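Local coordinates for protein beta sliding clamp (Streptococcus pneumoniae, PDB 2AWA) that forms a ring-shaped head-to-tail homodimer around DNA and probably tethers DNA polymerases and other proteins to it, making synthesis processive, at residues R196-K201 with F380-T385; D212-S217 with R255-N260; L337-N342 with I360-A365. One frame throughout, in Å; residues are numbered along the deposited sequence.

Contact 1. Residues R196-K201 with F380-T385; sequences RLSQKK and FMQLIT
L197 and L383 exchange two backbone hydrogen bonds, and Q199 and M381 exchange two more, an antiparallel β ladder that fuses the sheet strands of the central and C-terminal domains. The strand axes run 4.5 Å apart at 175°. L197 N to L383 O is 2.8 Å. Between and beyond these lie the non-hydrogen-bonded pairs R196 with I384, S198 with Q382 and K200 with F380. On the face carrying L197, Q199, M381 and L383, the two leucines touch through their CB atoms, 4.1 Å apart. The side chains of Q199 and selenomethionine M381 lie side by side and point the same way, with Q199 NE2 4.1 Å from M381 CG. The face carrying R196, S198, K200, F380, Q382 and I384 is turned to the helices: R196 forms a salt bridge with D348 of helix 343-351, K200 NZ one with E160 of helix 151-161, and Q382 NE2 bonds to S349 O. K200 crosses F380 at about a right angle, its CD 3.9 Å from F380 CB. The ring of F380 extends toward the partner strand with CG anti to the backbone N (chi1 176°), one ring edge meeting Q199 O, 3.5 Å from F380 CD1. Farther along that edge, in the ring plane, S198 OG lies 3.4 Å from F380 CE1 while hydrogen-bonding to E160 O.

Contact 2. Residues D212-S217 with R255-N260; sequences DVVIPS and RLLEGN
V214 and L257 are joined by one direct hydrogen bond, L257 N to V214 O at 3.0 Å, nearly straight with an N-H...O angle of 173°. V214 lies on 211-216, an edge strand of the sheet shared by the central and C-terminal domains, and L257 in the loop that leaves strand 250-255, so the contact fastens that loop to the sheet margin. The tight part is a pair of leucines straddling this bond. L256 divides its methyls: CD1 meets V213 CG1 at 3.8 Å, while the side chain lies beside that of I215, CD2 3.9 Å from I215 CG1; I243 of strand 242-246 touches both L256 and I215. L257, with CG anti to its carbonyl carbon (chi1 -66°), crosses V214 at about a right angle, with CD1 3.8 Å from V214 CG1, and also reaches P216, whose CG is 4.1 Å from that methyl. P216, the N-cap residue of helix 217-226, brings CD to 3.1 Å from R255 O. The looser part begins where the backbones part beyond the bond: water 1 accepts from V214 N at 2.7 Å and donates to L257 O at 3.0 Å. Past it E258, G259 and N260 lie exposed, and the guanidinium of R255 also leads away from the strand. The chemistry is therefore that of a mainly apolar seam in which a single direct bond and a water bridge satisfy the main-chain polar groups of V214 and L257.

Contact 3. Residues L337-N342 with I360-A365; sequences LTISFN and ISFISA
The ring of F362 receives L337 over one face: methyl CD2 stands 3.9 Å from the ring centroid and 28° off the normal, a CH-pi contact. That methyl sits toward the CB end of the ring, 3.5 Å from F362 CG, and the two side chains cross at about a right angle. I339 comes in obliquely, its CD1 3.9 Å from F362 CD1. F369 of strand 369-373 meets the ring with planes at about 45° and in turn packs edge-to-face with F341, while T274 and I276 of strand 274-279 also touch F362. The geometry is that of two sheets of the C-terminal domain packed together: 337-341 bonds to strand 302-307 at the margin of one, and 360-362 belongs to the other. L337 places CG anti to the backbone N (chi1 168°), and from there its branches split the contact, CD2 going to the phenyl ring and CD1 to the backbone of the turn, 3.8 Å from A365 N. I339 likewise puts CD1 3.4 Å from S364 O. Farther out, A365 CB presses on T338 O at 3.1 Å. The turn has its own bracing, S364 OG taking the N-H of R367. No direct hydrogen bond crosses; water 2 links the two segments instead, accepting from S340 N and donating to A365 O at 2.6 Å. Cohesion therefore comes mainly from apolar side chains on the F362 side, and one water satisfies S340 N and A365 O at the other margin.

From the N terminus the chain first meets 196-201, which opens contact 1 and waits about 180 residues for its partner. Contact 2 follows within that span: strand 211-216 is rejoined by the loop at 255-260, after a helix and three strands of the central domain. Contact 3 comes next, in series with contact 2, and closes a short excursion of 17 residues containing helix 343-351. Finally 380-385 closes contact 1, enclosing both others; none cross. All three reach the nine-stranded sheet: contact 1 spans the domain junction, contact 2 serves the central-domain edge, and contact 3 ties the C-terminal part to its facing sheet. Contacts 2 and 3 lie about 32 Å apart between centres.

Contact 1. Residues R196-K201 with F380-T385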
ATOM      1  N   ARG B 196      13.594   3.759 -26.544  1.00 60.54           N
ATOM      2  CA  ARG B 196      14.733   4.098 -25.715  1.00 58.97           C
ATOM      3  C   ARG B 196      15.516   2.824 -25.461  1.00 57.57           C
ATOM      4  O   ARG B 196      14.988   1.712 -25.668  1.00 54.18           O
ATOM      5  CB  ARG B 196      14.293   4.753 -24.401  1.00 57.60           C
ATOM      6  CG  ARG B 196      13.143   4.078 -23.699  1.00 57.49           C
ATOM      7  CD  ARG B 196      13.570   2.911 -22.804  1.00 59.10           C
ATOM      8  NE  ARG B 196      12.379   2.369 -22.172  1.00 69.20           N
ATOM      9  CZ  ARG B 196      11.746   2.899 -21.128  1.00 60.81           C
ATOM     10  NH1 ARG B 196      12.212   3.967 -20.510  1.00 59.75           N
ATOM     11  NH2 ARG B 196      10.644   2.324 -20.694  1.00 54.88           N
ATOM     12  N   LEU B 197      16.776   2.990 -25.046  1.00 58.75           N
ATOM     13  CA  LEU B 197      17.699   1.855 -24.929  1.00 59.11           C
ATOM     14  C   LEU B 197      18.666   1.976 -23.772  1.00 59.97           C
ATOM     15  O   LEU B 197      19.108   3.066 -23.435  1.00 59.99           O
ATOM     16  CB  LEU B 197      18.461   1.665 -26.247  1.00 57.78           C
ATOM     17  CG  LEU B 197      19.548   0.586 -26.391  1.00 57.36           C
ATOM     18  CD1 LEU B 197      19.694   0.173 -27.846  1.00 56.34           C
ATOM     19  CD2 LEU B 197      20.905   1.062 -25.872  1.00 58.01           C
ATOM     20  N   SER B 198      19.011   0.834 -23.181  1.00 60.94           N
ATOM     21  CA  SER B 198      20.010   0.796 -22.130  1.00 61.13           C
ATOM     22  C   SER B 198      21.084  -0.271 -22.348  1.00 61.86           C
ATOM     23  O   SER B 198      20.805  -1.419 -22.648  1.00 58.80           O
ATOM     24  CB  SER B 198      19.335   0.568 -20.787  1.00 61.29           C
ATOM     25  OG  SER B 198      20.225   0.940 -19.767  1.00 63.21           O
ATOM     26  N   GLN B 199      22.326   0.126 -22.146  1.00 64.46           N
ATOM     27  CA  GLN B 199      23.440  -0.750 -22.383  1.00 64.73           C
ATOM     28  C   GLN B 199      24.468  -0.605 -21.273  1.00 66.31           C
ATOM     29  O   GLN B 199      24.907   0.511 -20.966  1.00 65.18           O
ATOM     30  CB  GLN B 199      24.075  -0.412 -23.717  1.00 64.35           C
ATOM     31  CG  GLN B 199      25.190  -1.354 -24.073  1.00 63.85           C
ATOM     32  CD  GLN B 199      25.792  -1.029 -25.398  1.00 63.57           C
ATOM     33  OE1 GLN B 199      25.534  -1.704 -26.393  1.00 69.58           O
ATOM     34  NE2 GLN B 199      26.585   0.028 -25.432  1.00 66.12           N
ATOM     35  N   LYS B 200      24.848  -1.739 -20.690  1.00 66.20           N
ATOM     36  CA  LYS B 200      25.878  -1.788 -19.671  1.00 65.81           C
ATOM     37  C   LYS B 200      26.912  -2.825 -20.099  1.00 64.37           C
ATOM     38  O   LYS B 200      26.556  -3.929 -20.495  1.00 63.03           O
ATOM     39  CB  LYS B 200      25.249  -2.166 -18.327  1.00 66.13           C
ATOM     40  CG  LYS B 200      26.225  -2.393 -17.169  1.00 70.37           C
ATOM     41  CD  LYS B 200      27.037  -1.145 -16.839  1.00 79.38           C
ATOM     42  CE  LYS B 200      27.987  -1.375 -15.642  1.00 83.34           C
ATOM     43  NZ  LYS B 200      27.259  -1.806 -14.387  1.00 91.64           N
ATOM     44  N   LYS B 201      28.187  -2.460 -19.999  1.00 64.78           N
ATOM     45  CA  LYS B 201      29.298  -3.330 -20.371  1.00 63.73           C
ATOM     46  C   LYS B 201      30.288  -3.490 -19.202  1.00 62.53           C
ATOM     47  O   LYS B 201      30.656  -2.516 -18.562  1.00 60.99           O
ATOM     48  CB  LYS B 201      30.048  -2.727 -21.548  1.00 63.27           C
ATOM     49  CG  LYS B 201      29.335  -2.666 -22.896  1.00 62.66           C
ATOM     50  CD  LYS B 201      30.327  -2.048 -23.907  1.00 66.33           C
ATOM     51  CE  LYS B 201      29.955  -2.246 -25.369  1.00 73.65           C
ATOM     52  NZ  LYS B 201      31.167  -2.076 -26.279  1.00 69.64           N
ATOM     53  N   PHE B 380      28.312   2.638 -19.051  1.00 60.21           N
ATOM     54  CA  PHE B 380      26.869   2.579 -18.894  1.00 59.70           C
ATOM     55  C   PHE B 380      26.293   3.698 -19.737  1.00 59.17           C
ATOM     56  O   PHE B 380      26.527   4.868 -19.464  1.00 58.15           O
ATOM     57  CB  PHE B 380      26.478   2.698 -17.412  1.00 58.55           C
ATOM     58  CG  PHE B 380      24.990   2.752 -17.165  1.00 61.08           C
ATOM     59  CD1 PHE B 380      24.094   2.071 -17.995  1.00 55.31           C
ATOM     60  CD2 PHE B 380      24.482   3.487 -16.090  1.00 55.47           C
ATOM     61  CE1 PHE B 380      22.733   2.139 -17.770  1.00 58.39           C
ATOM     62  CE2 PHE B 380      23.124   3.541 -15.853  1.00 56.38           C
ATOM     63  CZ  PHE B 380      22.243   2.870 -16.696  1.00 56.99           C
HETATM   64  N   MSE B 381      25.545   3.295 -20.759  1.00 60.92           N
HETATM   65  CA  MSE B 381      25.157   4.115 -21.898  1.00 62.50           C
HETATM   66  C   MSE B 381      23.639   3.976 -22.147  1.00 60.45           C
HETATM   67  O   MSE B 381      23.109   2.877 -22.163  1.00 59.60           O
HETATM   68  CB  MSE B 381      25.939   3.583 -23.105  1.00 66.76           C
HETATM   69  CG  MSE B 381      25.328   3.832 -24.492  1.00 79.72           C
HETATM   70 SE   MSE B 381      25.555   5.690 -24.992  1.00112.69          SE
HETATM   71  CE  MSE B 381      27.606   5.740 -25.201  1.00103.94           C
ATOM     72  N   GLN B 382      22.939   5.083 -22.333  1.00 60.10           N
ATOM     73  CA  GLN B 382      21.517   5.032 -22.641  1.00 59.63           C
ATOM     74  C   GLN B 382      21.197   5.938 -23.806  1.00 58.80           C
ATOM     75  O   GLN B 382      21.942   6.870 -24.088  1.00 57.10           O
ATOM     76  CB  GLN B 382      20.684   5.442 -21.433  1.00 60.30           C
ATOM     77  CG  GLN B 382      20.884   4.548 -20.248  1.00 58.75           C
ATOM     78  CD  GLN B 382      20.110   5.007 -19.045  1.00 57.00           C
ATOM     79  OE1 GLN B 382      18.900   4.833 -18.975  1.00 61.71           O
ATOM     80  NE2 GLN B 382      20.808   5.588 -18.078  1.00 58.61           N
ATOM     81  N   LEU B 383      20.072   5.637 -24.456  1.00 59.75           N
ATOM     82  CA  LEU B 383      19.574   6.342 -25.639  1.00 60.66           C
ATOM     83  C   LEU B 383      18.082   6.608 -25.504  1.00 59.02           C
ATOM     84  O   LEU B 383      17.346   5.761 -25.024  1.00 55.08           O
ATOM     85  CB  LEU B 383      19.732   5.490 -26.897  1.00 60.55           C
ATOM     86  CG  LEU B 383      21.036   5.423 -27.631  1.00 68.23           C
ATOM     87  CD1 LEU B 383      20.873   4.466 -28.788  1.00 72.50           C
ATOM     88  CD2 LEU B 383      21.421   6.790 -28.126  1.00 76.26           C
ATOM     89  N   ILE B 384      17.657   7.762 -25.999  1.00 58.30           N
ATOM     90  CA  ILE B 384      16.269   8.153 -25.998  1.00 59.11           C
ATOM     91  C   ILE B 384      15.943   8.814 -27.319  1.00 59.12           C
ATOM     92  O   ILE B 384      16.613   9.759 -27.743  1.00 60.70           O
ATOM     93  CB  ILE B 384      15.958   9.147 -24.872  1.00 59.41           C
ATOM     94  CG1 ILE B 384      16.095   8.453 -23.523  1.00 62.86           C
ATOM     95  CG2 ILE B 384      14.551   9.666 -25.021  1.00 55.39           C
ATOM     96  CD1 ILE B 384      15.978   9.386 -22.352  1.00 70.39           C
ATOM     97  N   THR B 385      14.898   8.317 -27.961  1.00 59.85           N
ATOM     98  CA  THR B 385      14.479   8.828 -29.248  1.00 59.31           C
ATOM     99  C   THR B 385      13.547   9.965 -28.964  1.00 59.28           C
ATOM    100  O   THR B 385      12.629   9.803 -28.190  1.00 58.37           O
ATOM    101  CB  THR B 385      13.756   7.769 -30.075  1.00 59.39           C
ATOM    102  OG1 THR B 385      14.607   6.617 -30.226  1.00 54.84           O
ATOM    103  CG2 THR B 385      13.414   8.323 -31.436  1.00 53.42           C
TER

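Contact 2. Residues D212-S217 with R255-N260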
ATOM      1  N   ASP B 212      25.275 -16.178 -25.614  1.00 65.79           N
ATOM      2  CA  ASP B 212      24.450 -15.135 -26.210  1.00 65.03           C
ATOM      3  C   ASP B 212      22.998 -15.496 -25.931  1.00 62.19           C
ATOM      4  O   ASP B 212      22.442 -16.366 -26.569  1.00 61.92           O
ATOM      5  CB  ASP B 212      24.730 -15.054 -27.722  1.00 66.31           C
ATOM      6  CG  ASP B 212      24.124 -13.808 -28.384  1.00 70.72           C
ATOM      7  OD1 ASP B 212      23.027 -13.365 -27.984  1.00 62.08           O
ATOM      8  OD2 ASP B 212      24.762 -13.277 -29.324  1.00 81.65           O
ATOM      9  N   VAL B 213      22.391 -14.843 -24.955  1.00 61.56           N
ATOM     10  CA  VAL B 213      21.042 -15.204 -24.534  1.00 61.18           C
ATOM     11  C   VAL B 213      20.163 -13.969 -24.391  1.00 60.20           C
ATOM     12  O   VAL B 213      20.652 -12.841 -24.321  1.00 60.52           O
ATOM     13  CB  VAL B 213      21.062 -16.009 -23.213  1.00 61.38           C
ATOM     14  CG1 VAL B 213      21.863 -17.312 -23.393  1.00 61.69           C
ATOM     15  CG2 VAL B 213      21.662 -15.199 -22.084  1.00 61.04           C
ATOM     16  N   VAL B 214      18.857 -14.189 -24.374  1.00 58.29           N
ATOM     17  CA  VAL B 214      17.908 -13.131 -24.084  1.00 55.81           C
ATOM     18  C   VAL B 214      17.035 -13.601 -22.940  1.00 57.20           C
ATOM     19  O   VAL B 214      16.373 -14.648 -23.051  1.00 56.59           O
ATOM     20  CB  VAL B 214      17.048 -12.759 -25.313  1.00 55.69           C
ATOM     21  CG1 VAL B 214      16.134 -11.587 -24.988  1.00 55.57           C
ATOM     22  CG2 VAL B 214      17.925 -12.382 -26.483  1.00 50.96           C
ATOM     23  N   ILE B 215      17.027 -12.833 -21.847  1.00 57.34           N
ATOM     24  CA  ILE B 215      16.352 -13.252 -20.636  1.00 58.99           C
ATOM     25  C   ILE B 215      15.145 -12.361 -20.355  1.00 59.64           C
ATOM     26  O   ILE B 215      15.294 -11.169 -20.229  1.00 63.13           O
ATOM     27  CB  ILE B 215      17.309 -13.201 -19.427  1.00 59.04           C
ATOM     28  CG1 ILE B 215      18.596 -13.976 -19.723  1.00 62.04           C
ATOM     29  CG2 ILE B 215      16.636 -13.771 -18.172  1.00 57.29           C
ATOM     30  CD1 ILE B 215      19.722 -13.670 -18.752  1.00 60.15           C
ATOM     31  N   PRO B 216      13.946 -12.938 -20.210  1.00 60.27           N
ATOM     32  CA  PRO B 216      12.801 -12.049 -19.943  1.00 61.76           C
ATOM     33  C   PRO B 216      13.069 -11.077 -18.812  1.00 61.72           C
ATOM     34  O   PRO B 216      13.657 -11.457 -17.823  1.00 61.92           O
ATOM     35  CB  PRO B 216      11.678 -13.029 -19.564  1.00 61.23           C
ATOM     36  CG  PRO B 216      12.045 -14.296 -20.269  1.00 57.99           C
ATOM     37  CD  PRO B 216      13.540 -14.353 -20.281  1.00 58.83           C
ATOM     38  N   SER B 217      12.659  -9.827 -18.962  1.00 64.94           N
ATOM     39  CA  SER B 217      12.921  -8.824 -17.919  1.00 66.64           C
ATOM     40  C   SER B 217      12.171  -9.124 -16.643  1.00 66.49           C
ATOM     41  O   SER B 217      12.691  -8.852 -15.581  1.00 68.97           O
ATOM     42  CB  SER B 217      12.599  -7.415 -18.393  1.00 64.88           C
ATOM     43  OG  SER B 217      11.253  -7.358 -18.791  1.00 73.49           O
ATOM     44  N   ARG B 255      12.920 -19.393 -18.530  1.00 61.79           N
ATOM     45  CA  ARG B 255      12.941 -19.566 -19.964  1.00 62.54           C
ATOM     46  C   ARG B 255      13.820 -18.496 -20.566  1.00 60.56           C
ATOM     47  O   ARG B 255      14.000 -17.424 -19.997  1.00 58.98           O
ATOM     48  CB  ARG B 255      11.543 -19.422 -20.548  1.00 63.50           C
ATOM     49  CG  ARG B 255      10.622 -20.569 -20.221  1.00 70.48           C
ATOM     50  CD  ARG B 255       9.184 -20.175 -20.471  1.00 83.19           C
ATOM     51  NE  ARG B 255       8.900 -19.983 -21.890  1.00 88.93           N
ATOM     52  CZ  ARG B 255       8.582 -20.958 -22.738  1.00 92.84           C
ATOM     53  NH1 ARG B 255       8.507 -22.221 -22.324  1.00 95.46           N
ATOM     54  NH2 ARG B 255       8.339 -20.669 -24.013  1.00 93.82           N
ATOM     55  N   LEU B 256      14.373 -18.827 -21.719  1.00 59.46           N
ATOM     56  CA  LEU B 256      15.032 -17.879 -22.576  1.00 57.71           C
ATOM     57  C   LEU B 256      14.098 -17.551 -23.727  1.00 56.84           C
ATOM     58  O   LEU B 256      13.238 -18.343 -24.103  1.00 56.59           O
ATOM     59  CB  LEU B 256      16.339 -18.486 -23.087  1.00 56.82           C
ATOM     60  CG  LEU B 256      17.371 -18.724 -21.973  1.00 55.87           C
ATOM     61  CD1 LEU B 256      18.682 -19.282 -22.519  1.00 49.47           C
ATOM     62  CD2 LEU B 256      17.618 -17.431 -21.176  1.00 58.61           C
ATOM     63  N   LEU B 257      14.282 -16.380 -24.300  1.00 57.00           N
ATOM     64  CA  LEU B 257      13.563 -16.008 -25.499  1.00 57.61           C
ATOM     65  C   LEU B 257      14.312 -16.443 -26.753  1.00 58.46           C
ATOM     66  O   LEU B 257      15.368 -15.941 -27.044  1.00 58.56           O
ATOM     67  CB  LEU B 257      13.348 -14.500 -25.509  1.00 57.88           C
ATOM     68  CG  LEU B 257      12.423 -14.072 -24.371  1.00 58.26           C
ATOM     69  CD1 LEU B 257      12.633 -12.623 -23.991  1.00 66.87           C
ATOM     70  CD2 LEU B 257      10.994 -14.323 -24.745  1.00 58.68           C
ATOM     71  N   GLU B 258      13.742 -17.375 -27.496  1.00 62.63           N
ATOM     72  CA  GLU B 258      14.267 -17.758 -28.802  1.00 66.39           C
ATOM     73  C   GLU B 258      14.153 -16.590 -29.792  1.00 66.37           C
ATOM     74  O   GLU B 258      13.322 -15.693 -29.633  1.00 65.62           O
ATOM     75  CB  GLU B 258      13.525 -18.993 -29.383  1.00 68.75           C
ATOM     76  CG  GLU B 258      13.138 -20.144 -28.397  1.00 74.53           C
ATOM     77  CD  GLU B 258      14.304 -20.720 -27.560  1.00 81.43           C
ATOM     78  OE1 GLU B 258      15.272 -19.996 -27.248  1.00 83.92           O
ATOM     79  OE2 GLU B 258      14.238 -21.914 -27.187  1.00 89.77           O
ATOM     80  N   GLY B 259      14.998 -16.628 -30.817  1.00 66.62           N
ATOM     81  CA  GLY B 259      15.033 -15.603 -31.856  1.00 65.55           C
ATOM     82  C   GLY B 259      16.266 -14.722 -31.822  1.00 63.77           C
ATOM     83  O   GLY B 259      16.980 -14.670 -30.824  1.00 63.19           O
ATOM     84  N   ASN B 260      16.483 -13.998 -32.917  1.00 62.91           N
ATOM     85  CA  ASN B 260      17.610 -13.081 -33.049  1.00 61.78           C
ATOM     86  C   ASN B 260      17.354 -11.669 -32.538  1.00 61.62           C
ATOM     87  O   ASN B 260      16.431 -10.987 -32.971  1.00 61.99           O
ATOM     88  CB  ASN B 260      18.046 -13.055 -34.499  1.00 60.78           C
ATOM     89  CG  ASN B 260      18.583 -14.416 -34.946  1.00 66.85           C
ATOM     90  OD1 ASN B 260      19.515 -14.955 -34.332  1.00 60.00           O
ATOM     91  ND2 ASN B 260      17.970 -14.998 -35.978  1.00 63.55           N
TER
HETATM   92  O   HOH W   1      17.803 -16.483 -25.363  1.00 49.10           O

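Contact 3. Residues L337-N342 with I360-A365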
ATOM      1  N   LEU B 337      19.554  24.363 -29.223  1.00 63.02           N
ATOM      2  CA  LEU B 337      18.752  23.211 -29.601  1.00 61.06           C
ATOM      3  C   LEU B 337      17.400  23.305 -28.960  1.00 60.07           C
ATOM      4  O   LEU B 337      17.288  23.652 -27.782  1.00 60.75           O
ATOM      5  CB  LEU B 337      19.412  21.918 -29.138  1.00 60.50           C
ATOM      6  CG  LEU B 337      18.588  20.621 -29.203  1.00 58.95           C
ATOM      7  CD1 LEU B 337      18.176  20.271 -30.631  1.00 53.59           C
ATOM      8  CD2 LEU B 337      19.384  19.467 -28.577  1.00 59.63           C
ATOM      9  N   THR B 338      16.378  22.969 -29.732  1.00 58.51           N
ATOM     10  CA  THR B 338      15.080  22.719 -29.156  1.00 58.62           C
ATOM     11  C   THR B 338      14.637  21.296 -29.445  1.00 58.50           C
ATOM     12  O   THR B 338      14.594  20.867 -30.598  1.00 62.14           O
ATOM     13  CB  THR B 338      14.085  23.773 -29.613  1.00 56.93           C
ATOM     14  OG1 THR B 338      14.438  25.017 -28.987  1.00 59.73           O
ATOM     15  CG2 THR B 338      12.691  23.403 -29.197  1.00 58.56           C
ATOM     16  N   ILE B 339      14.295  20.566 -28.393  1.00 58.56           N
ATOM     17  CA  ILE B 339      14.008  19.140 -28.534  1.00 59.67           C
ATOM     18  C   ILE B 339      12.897  18.703 -27.573  1.00 60.46           C
ATOM     19  O   ILE B 339      12.839  19.173 -26.446  1.00 63.21           O
ATOM     20  CB  ILE B 339      15.303  18.315 -28.348  1.00 58.45           C
ATOM     21  CG1 ILE B 339      15.077  16.861 -28.688  1.00 57.07           C
ATOM     22  CG2 ILE B 339      15.854  18.461 -26.928  1.00 62.38           C
ATOM     23  CD1 ILE B 339      16.357  16.086 -28.804  1.00 55.25           C
ATOM     24  N   SER B 340      12.004  17.836 -28.055  1.00 60.19           N
ATOM     25  CA  SER B 340      10.887  17.306 -27.273  1.00 59.18           C
ATOM     26  C   SER B 340      10.992  15.793 -27.174  1.00 58.87           C
ATOM     27  O   SER B 340      11.378  15.128 -28.121  1.00 60.70           O
ATOM     28  CB  SER B 340       9.548  17.663 -27.909  1.00 57.55           C
ATOM     29  OG  SER B 340       9.310  19.051 -27.817  1.00 63.36           O
ATOM     30  N   PHE B 341      10.644  15.266 -26.010  1.00 59.07           N
ATOM     31  CA  PHE B 341      10.738  13.843 -25.727  1.00 58.50           C
ATOM     32  C   PHE B 341       9.710  13.500 -24.680  1.00 59.16           C
ATOM     33  O   PHE B 341       9.037  14.395 -24.113  1.00 60.15           O
ATOM     34  CB  PHE B 341      12.149  13.453 -25.224  1.00 60.48           C
ATOM     35  CG  PHE B 341      12.708  14.361 -24.152  1.00 59.65           C
ATOM     36  CD1 PHE B 341      12.414  14.147 -22.820  1.00 62.66           C
ATOM     37  CD2 PHE B 341      13.540  15.420 -24.480  1.00 56.56           C
ATOM     38  CE1 PHE B 341      12.920  14.988 -21.835  1.00 58.88           C
ATOM     39  CE2 PHE B 341      14.040  16.252 -23.514  1.00 64.42           C
ATOM     40  CZ  PHE B 341      13.721  16.042 -22.175  1.00 59.32           C
ATOM     41  N   ASN B 342       9.564  12.207 -24.451  1.00 58.16           N
ATOM     42  CA  ASN B 342       8.732  11.689 -23.378  1.00 60.56           C
ATOM     43  C   ASN B 342       9.499  11.799 -22.062  1.00 59.33           C
ATOM     44  O   ASN B 342      10.580  11.236 -21.921  1.00 59.79           O
ATOM     45  CB  ASN B 342       8.374  10.237 -23.689  1.00 63.87           C
ATOM     46  CG  ASN B 342       7.452   9.605 -22.659  1.00 62.66           C
ATOM     47  OD1 ASN B 342       7.270  10.114 -21.559  1.00 69.37           O
ATOM     48  ND2 ASN B 342       6.903   8.451 -23.012  1.00 60.11           N
ATOM     49  N   ILE B 360      24.319  14.503 -20.878  1.00 60.05           N
ATOM     50  CA  ILE B 360      23.435  14.188 -21.998  1.00 58.68           C
ATOM     51  C   ILE B 360      23.944  14.841 -23.274  1.00 56.32           C
ATOM     52  O   ILE B 360      24.236  16.017 -23.287  1.00 55.85           O
ATOM     53  CB  ILE B 360      21.999  14.690 -21.745  1.00 58.28           C
ATOM     54  CG1 ILE B 360      21.508  14.253 -20.366  1.00 57.00           C
ATOM     55  CG2 ILE B 360      21.060  14.167 -22.815  1.00 57.24           C
ATOM     56  CD1 ILE B 360      20.096  14.769 -20.018  1.00 61.33           C
ATOM     57  N   SER B 361      24.018  14.076 -24.352  1.00 56.65           N
ATOM     58  CA  SER B 361      24.595  14.552 -25.596  1.00 56.76           C
ATOM     59  C   SER B 361      23.604  14.400 -26.735  1.00 58.36           C
ATOM     60  O   SER B 361      22.936  13.371 -26.844  1.00 61.94           O
ATOM     61  CB  SER B 361      25.867  13.773 -25.899  1.00 56.78           C
ATOM     62  OG  SER B 361      26.719  13.782 -24.779  1.00 54.17           O
ATOM     63  N   PHE B 362      23.537  15.411 -27.595  1.00 57.42           N
ATOM     64  CA  PHE B 362      22.481  15.516 -28.587  1.00 57.85           C
ATOM     65  C   PHE B 362      23.046  15.686 -29.981  1.00 58.97           C
ATOM     66  O   PHE B 362      24.193  16.082 -30.150  1.00 62.29           O
ATOM     67  CB  PHE B 362      21.634  16.760 -28.336  1.00 58.14           C
ATOM     68  CG  PHE B 362      20.926  16.787 -27.032  1.00 52.92           C
ATOM     69  CD1 PHE B 362      19.719  16.150 -26.874  1.00 62.68           C
ATOM     70  CD2 PHE B 362      21.418  17.532 -25.981  1.00 57.15           C
ATOM     71  CE1 PHE B 362      19.028  16.232 -25.674  1.00 57.53           C
ATOM     72  CE2 PHE B 362      20.741  17.606 -24.794  1.00 55.74           C
ATOM     73  CZ  PHE B 362      19.545  16.951 -24.641  1.00 52.53           C
ATOM     74  N   ILE B 363      22.209  15.420 -30.976  1.00 60.01           N
ATOM     75  CA  ILE B 363      22.546  15.674 -32.368  1.00 62.56           C
ATOM     76  C   ILE B 363      21.619  16.718 -32.978  1.00 63.35           C
ATOM     77  O   ILE B 363      22.068  17.726 -33.517  1.00 65.26           O
ATOM     78  CB  ILE B 363      22.448  14.406 -33.203  1.00 62.84           C
ATOM     79  CG1 ILE B 363      23.334  13.317 -32.579  1.00 66.57           C
ATOM     80  CG2 ILE B 363      22.806  14.721 -34.660  1.00 66.77           C
ATOM     81  CD1 ILE B 363      24.020  12.375 -33.569  1.00 67.62           C
ATOM     82  N   SER B 364      20.321  16.461 -32.894  1.00 63.85           N
ATOM     83  CA  SER B 364      19.322  17.313 -33.505  1.00 62.95           C
ATOM     84  C   SER B 364      18.032  17.101 -32.754  1.00 61.55           C
ATOM     85  O   SER B 364      17.995  16.326 -31.814  1.00 62.81           O
ATOM     86  CB  SER B 364      19.145  16.924 -34.966  1.00 62.48           C
ATOM     87  OG  SER B 364      18.842  15.546 -35.041  1.00 59.97           O
ATOM     88  N   ALA B 365      16.980  17.784 -33.175  1.00 59.94           N
ATOM     89  CA  ALA B 365      15.688  17.637 -32.550  1.00 59.37           C
ATOM     90  C   ALA B 365      15.042  16.299 -32.906  1.00 60.60           C
ATOM     91  O   ALA B 365      14.122  15.859 -32.214  1.00 62.56           O
ATOM     92  CB  ALA B 365      14.793  18.782 -32.944  1.00 58.97           C
TER
HETATM   93  O   HOH W   2      12.093  17.016 -30.988  1.00 46.51           O